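PDB 7C6O: cobalamin biosynthesis protein CobN from Mycobacterium tuberculosis, which probably serves as the large catalytic subunit of cobaltochelatase, the enzyme that inserts cobalt into the corrin ring in vitamin B12 biosynthesis. Local coordinates for residues K367-V372 and A551-G556; G388-A393 and L701-Q706; M506-R511 and H530-A535; A579-L584 and R604-L609. One frame throughout, in Å; residues are numbered along the deposited sequence.

Interaction 1. Residues K367-V372 and A551-G556; sequences KRVALV and AVVHLG
Val372 and His554 meet through both backbone and side-chain atoms across two parallel strands. The backbone oxygen of Val372 sits over the centre of the imidazole, 3.6 Å above the ring plane, while Val372 CG1 lies 3.7 Å from His554 ND1. In His554, CG stands opposite the backbone N and beside the residue's own carbonyl carbon (chi1 -165°), which sets the ring under the oxygen of Val372. Its far nitrogen, NE2, is bonded to Ser374 OG, and that bond limits how the ring can turn. The same oxygen of Val372 also accepts from Leu555 N at 3.1 Å, so the carbonyl that bonds along the ladder also rests on the ring face. Val372 CG2, the other branch, turns to Val552 CG1.

On the opposite face the contacts between the strands are aliphatic. Leu371 CD1 comes within 3.7 Å of Val553 CG1 and 3.6 Å of Leu555 CG, bridging positions two apart on the facing strand, and Val369 CG1 meets Val553 CG2 beside it. Helix 391-405 lies over this face, placing Leu398 against Leu371 and Met402 against Val369.

Between the faces runs the ladder. Ala370 and Val372 each give their N-H and accept at their carbonyl, with Val553 N to Ala370 O the shortest at 2.8 Å. At the start the strands part slightly: Ala551 N is 3.6 Å from Arg368 O and is buried without a partner. Leu371 spends its own backbone groups on strand 503-507, which puts 369-373 in the interior of a helix-covered sheet, the parallel strand arrangement of an alpha/beta core.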
loop_
_atom_site.group_PDB
_atom_site.type_symbol
_atom_site.label_atom_id
_atom_site.label_comp_id
_atom_site.label_asym_id
_atom_site.label_seq_id
_atom_site.Cartn_x
_atom_site.Cartn_y
_atom_site.Cartn_z
ATOM N N LYS A 367 -1.877 17.557 -26.482
ATOM C CA LYS A 367 -1.429 17.008 -25.210
ATOM C C LYS A 367 -0.288 16.021 -25.426
ATOM O O LYS A 367 -0.407 15.086 -26.225
ATOM C CB LYS A 367 -2.594 16.330 -24.489
ATOM C CG LYS A 367 -2.284 15.906 -23.064
ATOM C CD LYS A 367 -3.562 15.737 -22.257
ATOM C CE LYS A 367 -4.242 17.076 -22.028
ATOM N NZ LYS A 367 -5.590 16.925 -21.416
ATOM N N ARG A 368 0.817 16.241 -24.716
ATOM C CA ARG A 368 1.978 15.365 -24.780
ATOM C C ARG A 368 1.956 14.417 -23.587
ATOM O O ARG A 368 1.834 14.856 -22.439
ATOM C CB ARG A 368 3.274 16.179 -24.808
ATOM C CG ARG A 368 3.428 17.031 -26.066
ATOM C CD ARG A 368 4.721 17.835 -26.058
ATOM N NE ARG A 368 4.808 18.718 -24.901
ATOM C CZ ARG A 368 4.407 19.986 -24.888
ATOM N NH1 ARG A 368 3.888 20.537 -25.978
ATOM N NH2 ARG A 368 4.528 20.707 -23.780
ATOM N N VAL A 369 2.065 13.122 -23.866
ATOM C CA VAL A 369 1.950 12.089 -22.843
ATOM C C VAL A 369 3.151 11.161 -22.926
ATOM O O VAL A 369 3.552 10.742 -24.017
ATOM C CB VAL A 369 0.641 11.284 -22.996
ATOM C CG1 VAL A 369 0.523 10.242 -21.890
ATOM C CG2 VAL A 369 -0.564 12.216 -22.998
ATOM N N ALA A 370 3.715 10.835 -21.768
ATOM C CA ALA A 370 4.754 9.823 -21.654
ATOM C C ALA A 370 4.146 8.539 -21.102
ATOM O O ALA A 370 3.513 8.552 -20.041
ATOM C CB ALA A 370 5.892 10.305 -20.753
ATOM N N LEU A 371 4.331 7.440 -21.828
ATOM C CA LEU A 371 3.873 6.116 -21.420
ATOM C C LEU A 371 5.101 5.317 -20.996
ATOM O O LEU A 371 5.944 4.978 -21.832
ATOM C CB LEU A 371 3.122 5.433 -22.564
ATOM C CG LEU A 371 2.314 4.167 -22.281
ATOM C CD1 LEU A 371 1.200 4.462 -21.297
ATOM C CD2 LEU A 371 1.746 3.589 -23.574
ATOM N N VAL A 372 5.213 5.027 -19.700
ATOM C CA VAL A 372 6.407 4.414 -19.127
ATOM C C VAL A 372 6.088 2.982 -18.713
ATOM O O VAL A 372 5.081 2.732 -18.040
ATOM C CB VAL A 372 6.938 5.227 -17.934
ATOM C CG1 VAL A 372 8.180 4.565 -17.341
ATOM C CG2 VAL A 372 7.243 6.652 -18.362
ATOM N N ALA A 551 1.656 14.842 -18.839
ATOM C CA ALA A 551 1.404 13.834 -17.819
ATOM C C ALA A 551 2.191 12.573 -18.146
ATOM O O ALA A 551 2.552 12.320 -19.299
ATOM C CB ALA A 551 -0.089 13.509 -17.699
ATOM N N VAL A 552 2.443 11.784 -17.107
ATOM C CA VAL A 552 3.067 10.473 -17.227
ATOM C C VAL A 552 2.013 9.420 -16.918
ATOM O O VAL A 552 1.272 9.545 -15.934
ATOM C CB VAL A 552 4.274 10.333 -16.281
ATOM C CG1 VAL A 552 4.872 8.931 -16.377
ATOM C CG2 VAL A 552 5.321 11.392 -16.590
ATOM N N VAL A 553 1.933 8.398 -17.763
ATOM C CA VAL A 553 1.127 7.213 -17.503
ATOM C C VAL A 553 2.084 6.044 -17.322
ATOM O O VAL A 553 2.830 5.697 -18.246
ATOM C CB VAL A 553 0.126 6.934 -18.637
ATOM C CG1 VAL A 553 -0.678 5.670 -18.338
ATOM C CG2 VAL A 553 -0.801 8.126 -18.847
ATOM N N HIS A 554 2.079 5.442 -16.137
ATOM C CA HIS A 554 2.864 4.239 -15.888
ATOM C C HIS A 554 1.953 3.022 -15.924
ATOM O O HIS A 554 0.938 2.982 -15.223
ATOM C CB HIS A 554 3.595 4.300 -14.548
ATOM C CG HIS A 554 4.671 3.268 -14.423
ATOM N ND1 HIS A 554 6.008 3.566 -14.572
ATOM C CD2 HIS A 554 4.604 1.933 -14.207
ATOM C CE1 HIS A 554 6.721 2.461 -14.433
ATOM N NE2 HIS A 554 5.892 1.456 -14.213
ATOM N N LEU A 555 2.330 2.024 -16.718
ATOM C CA LEU A 555 1.446 0.900 -17.016
ATOM C C LEU A 555 1.683 -0.255 -16.045
ATOM O O LEU A 555 2.682 -0.974 -16.151
ATOM C CB LEU A 555 1.638 0.448 -18.461
ATOM C CG LEU A 555 0.914 1.348 -19.461
ATOM C CD1 LEU A 555 1.047 0.805 -20.870
ATOM C CD2 LEU A 555 -0.548 1.494 -19.066
ATOM N N GLY A 556 0.757 -0.435 -15.106
ATOM C CA GLY A 556 0.686 -1.651 -14.326
ATOM C C GLY A 556 1.598 -1.672 -13.110
ATOM O O GLY A 556 2.531 -0.879 -12.959
#

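Interaction 2. Residues G388-A393 and L701-Q706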
loop_
_atom_site.group_PDB
_atom_site.type_symbol
_atom_site.label_atom_id
_atom_site.label_comp_id
_atom_site.label_asym_id
_atom_site.label_seq_id
_atom_site.Cartn_x
_atom_site.Cartn_y
_atom_site.Cartn_z
ATOM N N GLY A 388 -0.861 -9.588 -13.194
ATOM C CA GLY A 388 -2.193 -9.901 -13.672
ATOM C C GLY A 388 -2.628 -9.190 -14.935
ATOM O O GLY A 388 -3.762 -9.403 -15.383
ATOM N N LEU A 389 -1.771 -8.371 -15.537
ATOM C CA LEU A 389 -2.164 -7.494 -16.628
ATOM C C LEU A 389 -1.416 -7.850 -17.905
ATOM O O LEU A 389 -0.202 -8.080 -17.883
ATOM C CB LEU A 389 -1.897 -6.027 -16.259
ATOM C CG LEU A 389 -2.382 -4.943 -17.224
ATOM C CD1 LEU A 389 -3.899 -4.857 -17.207
ATOM C CD2 LEU A 389 -1.761 -3.597 -16.870
ATOM N N ASP A 390 -2.148 -7.891 -19.018
ATOM C CA ASP A 390 -1.546 -7.974 -20.349
ATOM C C ASP A 390 -1.117 -6.560 -20.725
ATOM O O ASP A 390 -1.878 -5.789 -21.315
ATOM C CB ASP A 390 -2.528 -8.562 -21.358
ATOM C CG ASP A 390 -1.890 -8.850 -22.716
ATOM O OD1 ASP A 390 -0.883 -8.204 -23.076
ATOM O OD2 ASP A 390 -2.415 -9.724 -23.437
ATOM N N THR A 391 0.121 -6.218 -20.367
ATOM C CA THR A 391 0.618 -4.861 -20.594
ATOM C C THR A 391 0.649 -4.475 -22.068
ATOM O O THR A 391 0.206 -3.359 -22.397
ATOM C CB THR A 391 2.002 -4.708 -19.952
ATOM O OG1 THR A 391 2.134 -5.647 -18.879
ATOM C CG2 THR A 391 2.185 -3.299 -19.408
ATOM N N PRO A 392 1.150 -5.303 -22.996
ATOM C CA PRO A 392 1.144 -4.872 -24.405
ATOM C C PRO A 392 -0.252 -4.669 -24.967
ATOM O O PRO A 392 -0.492 -3.675 -25.665
ATOM C CB PRO A 392 1.891 -6.005 -25.122
ATOM C CG PRO A 392 2.739 -6.624 -24.063
ATOM C CD PRO A 392 1.890 -6.569 -22.829
ATOM N N ALA A 393 -1.184 -5.584 -24.688
ATOM C CA ALA A 393 -2.542 -5.417 -25.197
ATOM C C ALA A 393 -3.232 -4.220 -24.551
ATOM O O ALA A 393 -4.000 -3.508 -25.212
ATOM C CB ALA A 393 -3.352 -6.694 -24.974
ATOM N N LEU A 701 -5.103 -13.125 -18.808
ATOM C CA LEU A 701 -4.637 -11.886 -18.207
ATOM C C LEU A 701 -5.655 -10.794 -18.491
ATOM O O LEU A 701 -6.362 -10.834 -19.499
ATOM C CB LEU A 701 -3.262 -11.474 -18.748
ATOM C CG LEU A 701 -2.122 -12.470 -18.520
ATOM C CD1 LEU A 701 -0.857 -12.007 -19.221
ATOM C CD2 LEU A 701 -1.877 -12.650 -17.033
ATOM N N HIS A 702 -5.730 -9.817 -17.595
ATOM C CA HIS A 702 -6.663 -8.721 -17.794
ATOM C C HIS A 702 -6.139 -7.771 -18.861
ATOM O O HIS A 702 -4.937 -7.505 -18.942
ATOM C CB HIS A 702 -6.905 -7.954 -16.494
ATOM C CG HIS A 702 -7.894 -6.839 -16.639
ATOM N ND1 HIS A 702 -9.207 -7.056 -17.004
ATOM C CD2 HIS A 702 -7.761 -5.500 -16.492
ATOM C CE1 HIS A 702 -9.841 -5.898 -17.066
ATOM N NE2 HIS A 702 -8.986 -4.938 -16.762
ATOM N N ILE A 703 -7.053 -7.274 -19.689
ATOM C CA ILE A 703 -6.768 -6.215 -20.651
ATOM C C ILE A 703 -7.535 -4.979 -20.210
ATOM O O ILE A 703 -8.748 -5.046 -19.974
ATOM C CB ILE A 703 -7.147 -6.624 -22.084
ATOM C CG1 ILE A 703 -6.327 -7.833 -22.532
ATOM C CG2 ILE A 703 -6.933 -5.461 -23.049
ATOM C CD1 ILE A 703 -6.684 -8.317 -23.922
ATOM N N LEU A 704 -6.822 -3.862 -20.082
ATOM C CA LEU A 704 -7.407 -2.631 -19.567
ATOM C C LEU A 704 -8.677 -2.274 -20.328
ATOM O O LEU A 704 -8.688 -2.236 -21.561
ATOM C CB LEU A 704 -6.380 -1.500 -19.677
ATOM C CG LEU A 704 -6.273 -0.463 -18.562
ATOM C CD1 LEU A 704 -6.088 -1.141 -17.218
ATOM C CD2 LEU A 704 -5.107 0.473 -18.847
ATOM N N GLY A 705 -9.759 -2.042 -19.584
ATOM C CA GLY A 705 -11.025 -1.643 -20.164
ATOM C C GLY A 705 -11.880 -2.764 -20.714
ATOM O O GLY A 705 -12.969 -2.488 -21.235
ATOM N N GLN A 706 -11.441 -4.013 -20.608
ATOM C CA GLN A 706 -12.133 -5.151 -21.210
ATOM C C GLN A 706 -12.823 -5.950 -20.107
ATOM O O GLN A 706 -12.183 -6.732 -19.399
ATOM C CB GLN A 706 -11.148 -6.012 -21.997
ATOM C CG GLN A 706 -11.734 -7.274 -22.594
ATOM C CD GLN A 706 -10.707 -8.053 -23.389
ATOM O OE1 GLN A 706 -10.329 -9.165 -23.018
ATOM N NE2 GLN A 706 -10.243 -7.466 -24.487
#
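Leu389 and His702 meet where the loop leading into helix 391-405 runs beside the 701-706 loop, joined by a single backbone bridge. The side chain of Leu389 starts out directed away from 701-706, but CG lies beside its own carbonyl carbon (chi1 -174°) and from there comes to 4.0 Å from His702 O. The CD1 branch completes the return. It presses to 3.3 Å from His702 O, approaches the imidazole carbon His702 CD2 obliquely and ends 4.3 Å from Leu704 CD1. The CD2 branch turns elsewhere, to Gly556 CA.

That carbonyl is chiefly an acceptor for the backbone: Asp390 N reaches His702 O at 2.8 Å, and His702 N answers to Gly388 O at 3.0 Å. Farther along, Ala393 CB packs on Ile703 CD1. Asp390 is the N-cap of helix 391-405, its OD1 taking Ala393 N from above the carboxylate plane, while OD2 is bonded to His1135 ND1. On the other segment, His702 NE2 is bonded to Glu807 OE1.

The chemistry thus divides: main-chain bonds fix the spacing of the two segments, aliphatic groups fill the flanks, and the polar side-chain ends turn to the helix start or to other parts of the chain.

Interaction 3. Residues M506-R511 and H530-A535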
loop_
_atom_site.group_PDB
_atom_site.type_symbol
_atom_site.label_atom_id
_atom_site.label_comp_id
_atom_site.label_asym_id
_atom_site.label_seq_id
_atom_site.Cartn_x
_atom_site.Cartn_y
_atom_site.Cartn_z
ATOM N N MET A 506 8.627 4.796 -23.176
ATOM C CA MET A 506 9.949 4.667 -22.588
ATOM C C MET A 506 9.956 3.520 -21.592
ATOM O O MET A 506 9.022 3.364 -20.801
ATOM C CB MET A 506 10.375 5.969 -21.888
ATOM C CG MET A 506 11.764 5.927 -21.266
ATOM S SD MET A 506 12.195 7.454 -20.403
ATOM C CE MET A 506 12.412 8.567 -21.784
ATOM N N VAL A 507 11.007 2.714 -21.642
ATOM C CA VAL A 507 11.250 1.741 -20.589
ATOM C C VAL A 507 11.835 2.477 -19.393
ATOM O O VAL A 507 12.761 3.281 -19.540
ATOM C CB VAL A 507 12.188 0.628 -21.076
ATOM C CG1 VAL A 507 12.433 -0.365 -19.960
ATOM C CG2 VAL A 507 11.601 -0.063 -22.296
ATOM N N GLN A 508 11.276 2.225 -18.216
ATOM C CA GLN A 508 11.764 2.869 -17.004
ATOM C C GLN A 508 13.260 2.608 -16.853
ATOM O O GLN A 508 13.705 1.467 -17.042
ATOM C CB GLN A 508 11.000 2.345 -15.792
ATOM C CG GLN A 508 11.129 3.199 -14.549
ATOM C CD GLN A 508 10.184 2.759 -13.453
ATOM O OE1 GLN A 508 10.061 1.567 -13.170
ATOM N NE2 GLN A 508 9.502 3.719 -12.834
ATOM N N PRO A 509 14.063 3.626 -16.546
ATOM C CA PRO A 509 15.506 3.421 -16.486
ATOM C C PRO A 509 15.859 2.423 -15.403
ATOM O O PRO A 509 15.113 2.256 -14.420
ATOM C CB PRO A 509 16.050 4.819 -16.160
ATOM C CG PRO A 509 14.953 5.759 -16.495
ATOM C CD PRO A 509 13.684 5.018 -16.265
ATOM N N PRO A 510 16.988 1.735 -15.539
ATOM C CA PRO A 510 17.339 0.703 -14.562
ATOM C C PRO A 510 17.706 1.299 -13.212
ATOM O O PRO A 510 18.269 2.394 -13.114
ATOM C CB PRO A 510 18.538 -0.002 -15.204
ATOM C CG PRO A 510 19.132 1.017 -16.097
ATOM C CD PRO A 510 17.992 1.848 -16.610
ATOM N N ARG A 511 17.371 0.547 -12.162
ATOM C CA ARG A 511 17.648 0.980 -10.797
ATOM C C ARG A 511 19.145 1.150 -10.558
ATOM O O ARG A 511 19.569 2.064 -9.841
ATOM C CB ARG A 511 17.044 -0.031 -9.824
ATOM C CG ARG A 511 17.303 0.242 -8.366
ATOM C CD ARG A 511 16.407 1.335 -7.818
ATOM N NE ARG A 511 16.619 1.473 -6.383
ATOM C CZ ARG A 511 17.644 2.123 -5.846
ATOM N NH1 ARG A 511 18.546 2.704 -6.627
ATOM N NH2 ARG A 511 17.771 2.190 -4.528
ATOM N N HIS A 530 22.804 9.105 -12.685
ATOM C CA HIS A 530 22.606 10.288 -13.516
ATOM C C HIS A 530 21.754 9.967 -14.737
ATOM O O HIS A 530 20.963 10.806 -15.182
ATOM C CB HIS A 530 23.951 10.871 -13.957
ATOM C CG HIS A 530 24.793 11.390 -12.832
ATOM N ND1 HIS A 530 24.450 12.502 -12.091
ATOM C CD2 HIS A 530 25.976 10.959 -12.335
ATOM C CE1 HIS A 530 25.382 12.728 -11.183
ATOM N NE2 HIS A 530 26.319 11.806 -11.308
ATOM N N HIS A 531 21.903 8.762 -15.293
ATOM C CA HIS A 531 21.072 8.364 -16.424
ATOM C C HIS A 531 19.607 8.247 -16.017
ATOM O O HIS A 531 18.715 8.691 -16.750
ATOM C CB HIS A 531 21.580 7.044 -17.004
ATOM C CG HIS A 531 20.747 6.519 -18.130
ATOM N ND1 HIS A 531 19.827 5.506 -17.966
ATOM C CD2 HIS A 531 20.690 6.871 -19.436
ATOM C CE1 HIS A 531 19.243 5.253 -19.124
ATOM N NE2 HIS A 531 19.748 6.069 -20.032
ATOM N N TYR A 532 19.344 7.657 -14.849
ATOM C CA TYR A 532 17.977 7.565 -14.347
ATOM C C TYR A 532 17.360 8.950 -14.198
ATOM O O TYR A 532 16.236 9.196 -14.651
ATOM C CB TYR A 532 17.967 6.818 -13.009
ATOM C CG TYR A 532 16.590 6.443 -12.502
ATOM C CD1 TYR A 532 15.745 7.399 -11.947
ATOM C CD2 TYR A 532 16.140 5.132 -12.563
ATOM C CE1 TYR A 532 14.492 7.065 -11.483
ATOM C CE2 TYR A 532 14.881 4.784 -12.098
ATOM C CZ TYR A 532 14.064 5.755 -11.558
ATOM O OH TYR A 532 12.812 5.423 -11.093
ATOM N N LEU A 533 18.086 9.872 -13.562
ATOM C CA LEU A 533 17.560 11.217 -13.356
ATOM C C LEU A 533 17.405 11.960 -14.677
ATOM O O LEU A 533 16.397 12.640 -14.896
ATOM C CB LEU A 533 18.469 11.993 -12.404
ATOM C CG LEU A 533 18.582 11.425 -10.988
ATOM C CD1 LEU A 533 19.694 12.119 -10.214
ATOM C CD2 LEU A 533 17.258 11.557 -10.254
ATOM N N ALA A 534 18.391 11.838 -15.572
ATOM C CA ALA A 534 18.315 12.526 -16.857
ATOM C C ALA A 534 17.095 12.083 -17.655
ATOM O O ALA A 534 16.421 12.910 -18.282
ATOM C CB ALA A 534 19.591 12.287 -17.661
ATOM N N ALA A 535 16.793 10.783 -17.638
ATOM C CA ALA A 535 15.674 10.272 -18.423
ATOM C C ALA A 535 14.352 10.866 -17.952
ATOM O O ALA A 535 13.535 11.312 -18.766
ATOM C CB ALA A 535 15.640 8.746 -18.353
HETATM O O HOH W 1 19.980 4.151 -14.907
#
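Pro509 is the bump here, and the helix surface between Tyr532 and Ala535 is the hollow that takes it. The pyrrolidine ring enters with CG 3.6 Å from Ala535 CB and CB 3.6 Å from Tyr532 CD2. Pro509 CG lies above one face of the phenol ring, shifted toward its rim. The carbonyls that follow reach the CD2-CE2 part of the ring: Pro509 O lies 3.4 Å from Tyr532 CE2, and Pro510 O meets CD2 at the edge, near the ring plane. With CG opposite its backbone N (chi1 -170°), Tyr532 extends beside the extended Pro509-Pro510 pair and ends at Asn560, whose OD1 is bonded to the phenol OH.

The two segments belong to a beta-alpha-beta crossover. Strand 503-507 lies on one side of 369-373 in the sheet, and helix 530-539 leads on to strand 551-555 on the other side, so Pro509 docks just past the strand's end on the connecting helix.

Two smaller contacts adjoin it. Met506, on the strand itself, brings SD within 4.2 Å of Ala535 CB. Elsewhere the edge of the His531 ring faces Pro510 CD, and a water donates to Pro510 O at 3.0 Å while making a weak bond with His531 ND1.

Interaction 4. Residues A579-L584 and R604-L609; sequences AALGDL and RAHAVL
His606 joins two corners of a beta-alpha-beta unit, in which strand 586-591, helix 595-604 and the parallel strand 608-612 follow one another. Its NE2 donates to Leu584 O at 2.7 Å in an almost straight bond, 176° at the hydrogen. The acceptor lies in the plane of the imidazole, whereas the donor stands 36° out of the plane of the carbonyl, so it is the ring, more than the carbonyl, that is ideally turned. Alongside this bond Leu581 comes from the opposite direction and sets CD2 3.4 Å from His606 CE1 and 3.7 Å from Ala605 CB; Gly582 O lies 3.4 Å from His606 CE1. The nitrogen is thus gripped by a main-chain oxygen at the ring edge, while Leu581 CD2 and Gly582 O come obliquely to the adjacent carbon.

Next come the elements that place these atoms. The acceptor segment is a type II' beta turn closing helix 576-581: Leu584 N bonds to Leu581 O at 3.2 Å, and Gly582, with positive phi, suits the corner of such a turn. The histidine lies in the short link after helix 595-604, where its backbone takes left-handed values. Its CG occupies the crowded position between N and the carbonyl carbon (chi1 56°), which sends the ring across to the turn.

Farther out, Val608 pairs through its backbone with Leu586 and Tyr588. Leu352 of helix 343-361 touches His606, and the turn is tied to that same helix by a salt bridge from Asp583 OD1 to Arg348 NH1.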
loop_
_atom_site.group_PDB
_atom_site.type_symbol
_atom_site.label_atom_id
_atom_site.label_comp_id
_atom_site.label_asym_id
_atom_site.label_seq_id
_atom_site.Cartn_x
_atom_site.Cartn_y
_atom_site.Cartn_z
ATOM N N ALA A 579 13.076 14.357 -6.888
ATOM C CA ALA A 579 13.991 14.897 -7.887
ATOM C C ALA A 579 13.682 14.350 -9.276
ATOM O O ALA A 579 13.770 15.077 -10.273
ATOM C CB ALA A 579 15.435 14.582 -7.499
ATOM N N ALA A 580 13.310 13.073 -9.360
ATOM C CA ALA A 580 13.040 12.468 -10.659
ATOM C C ALA A 580 11.715 12.957 -11.236
ATOM O O ALA A 580 11.655 13.400 -12.389
ATOM C CB ALA A 580 13.046 10.943 -10.539
ATOM N N LEU A 581 10.641 12.896 -10.445
ATOM C CA LEU A 581 9.301 13.127 -10.979
ATOM C C LEU A 581 8.913 14.602 -11.012
ATOM O O LEU A 581 8.221 15.034 -11.942
ATOM C CB LEU A 581 8.270 12.339 -10.165
ATOM C CG LEU A 581 6.853 12.277 -10.737
ATOM C CD1 LEU A 581 6.874 11.732 -12.161
ATOM C CD2 LEU A 581 5.962 11.417 -9.851
ATOM N N GLY A 582 9.336 15.381 -10.018
ATOM C CA GLY A 582 9.027 16.804 -10.013
ATOM C C GLY A 582 7.534 17.070 -9.950
ATOM O O GLY A 582 6.794 16.430 -9.195
ATOM N N ASP A 583 7.082 18.027 -10.762
ATOM C CA ASP A 583 5.680 18.420 -10.826
ATOM C C ASP A 583 4.860 17.582 -11.803
ATOM O O ASP A 583 3.676 17.877 -12.001
ATOM C CB ASP A 583 5.557 19.898 -11.221
ATOM C CG ASP A 583 6.143 20.840 -10.186
ATOM O OD1 ASP A 583 6.217 20.461 -8.999
ATOM O OD2 ASP A 583 6.522 21.968 -10.564
ATOM N N LEU A 584 5.444 16.556 -12.410
ATOM C CA LEU A 584 4.756 15.810 -13.466
ATOM C C LEU A 584 3.551 15.053 -12.923
ATOM O O LEU A 584 3.705 14.243 -11.997
ATOM C CB LEU A 584 5.717 14.831 -14.132
ATOM C CG LEU A 584 6.754 15.394 -15.097
ATOM C CD1 LEU A 584 7.784 14.326 -15.422
ATOM C CD2 LEU A 584 6.080 15.894 -16.366
ATOM N N ARG A 604 4.328 8.413 -2.392
ATOM C CA ARG A 604 5.691 8.844 -2.679
ATOM C C ARG A 604 5.856 9.401 -4.089
ATOM O O ARG A 604 6.935 9.905 -4.418
ATOM C CB ARG A 604 6.676 7.690 -2.444
ATOM C CG ARG A 604 6.601 7.117 -1.029
ATOM C CD ARG A 604 7.696 6.097 -0.734
ATOM N NE ARG A 604 8.960 6.712 -0.320
ATOM C CZ ARG A 604 10.100 6.599 -0.994
ATOM N NH1 ARG A 604 10.140 5.889 -2.115
ATOM N NH2 ARG A 604 11.202 7.183 -0.542
ATOM N N ALA A 605 4.810 9.353 -4.921
ATOM C CA ALA A 605 4.898 9.892 -6.273
ATOM C C ALA A 605 3.586 10.544 -6.706
ATOM O O ALA A 605 3.282 10.592 -7.903
ATOM C CB ALA A 605 5.302 8.803 -7.273
ATOM N N HIS A 606 2.813 11.056 -5.739
ATOM C CA HIS A 606 1.519 11.715 -5.930
ATOM C C HIS A 606 0.670 11.095 -7.038
ATOM O O HIS A 606 -0.000 11.812 -7.787
ATOM C CB HIS A 606 1.708 13.215 -6.199
ATOM C CG HIS A 606 2.592 13.528 -7.368
ATOM N ND1 HIS A 606 3.929 13.833 -7.226
ATOM C CD2 HIS A 606 2.326 13.607 -8.694
ATOM C CE1 HIS A 606 4.451 14.076 -8.415
ATOM N NE2 HIS A 606 3.500 13.942 -9.322
ATOM N N ALA A 607 0.668 9.769 -7.132
ATOM C CA ALA A 607 0.011 9.108 -8.249
ATOM C C ALA A 607 -1.506 9.198 -8.135
ATOM O O ALA A 607 -2.070 9.163 -7.038
ATOM C CB ALA A 607 0.434 7.641 -8.323
ATOM N N VAL A 608 -2.161 9.326 -9.284
ATOM C CA VAL A 608 -3.596 9.102 -9.412
ATOM C C VAL A 608 -3.768 7.702 -9.982
ATOM O O VAL A 608 -3.503 7.469 -11.166
ATOM C CB VAL A 608 -4.266 10.153 -10.308
ATOM C CG1 VAL A 608 -5.739 9.816 -10.517
ATOM C CG2 VAL A 608 -4.116 11.547 -9.711
ATOM N N LEU A 609 -4.186 6.759 -9.144
ATOM C CA LEU A 609 -4.410 5.400 -9.614
ATOM C C LEU A 609 -5.709 5.316 -10.403
ATOM O O LEU A 609 -6.671 6.042 -10.142
ATOM C CB LEU A 609 -4.467 4.418 -8.443
ATOM C CG LEU A 609 -3.306 4.400 -7.449
ATOM C CD1 LEU A 609 -3.507 3.279 -6.445
ATOM C CD2 LEU A 609 -1.963 4.262 -8.157
#

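Overall arrangement
All four contacts are buried, yet they differ with their place in the fold. Interaction 1 lies within the mixed sheet and is built from a regular backbone ladder. Interactions 3 and 4 reach the same sheet from its connections: the first is side-chain packing with a water at its margin, the second turns on one side-chain-to-backbone bond. They touch interaction 1 through Leu371 O and Met506 N, a probable hydrogen bond, and through Val552 and Leu584, and touch each other where Tyr532 and Leu533 meet Ala580. Interaction 2 brings in a distant loop through two backbone bonds and aliphatic packing beside a helix start, and meets interaction 1 at Leu555 and Thr391.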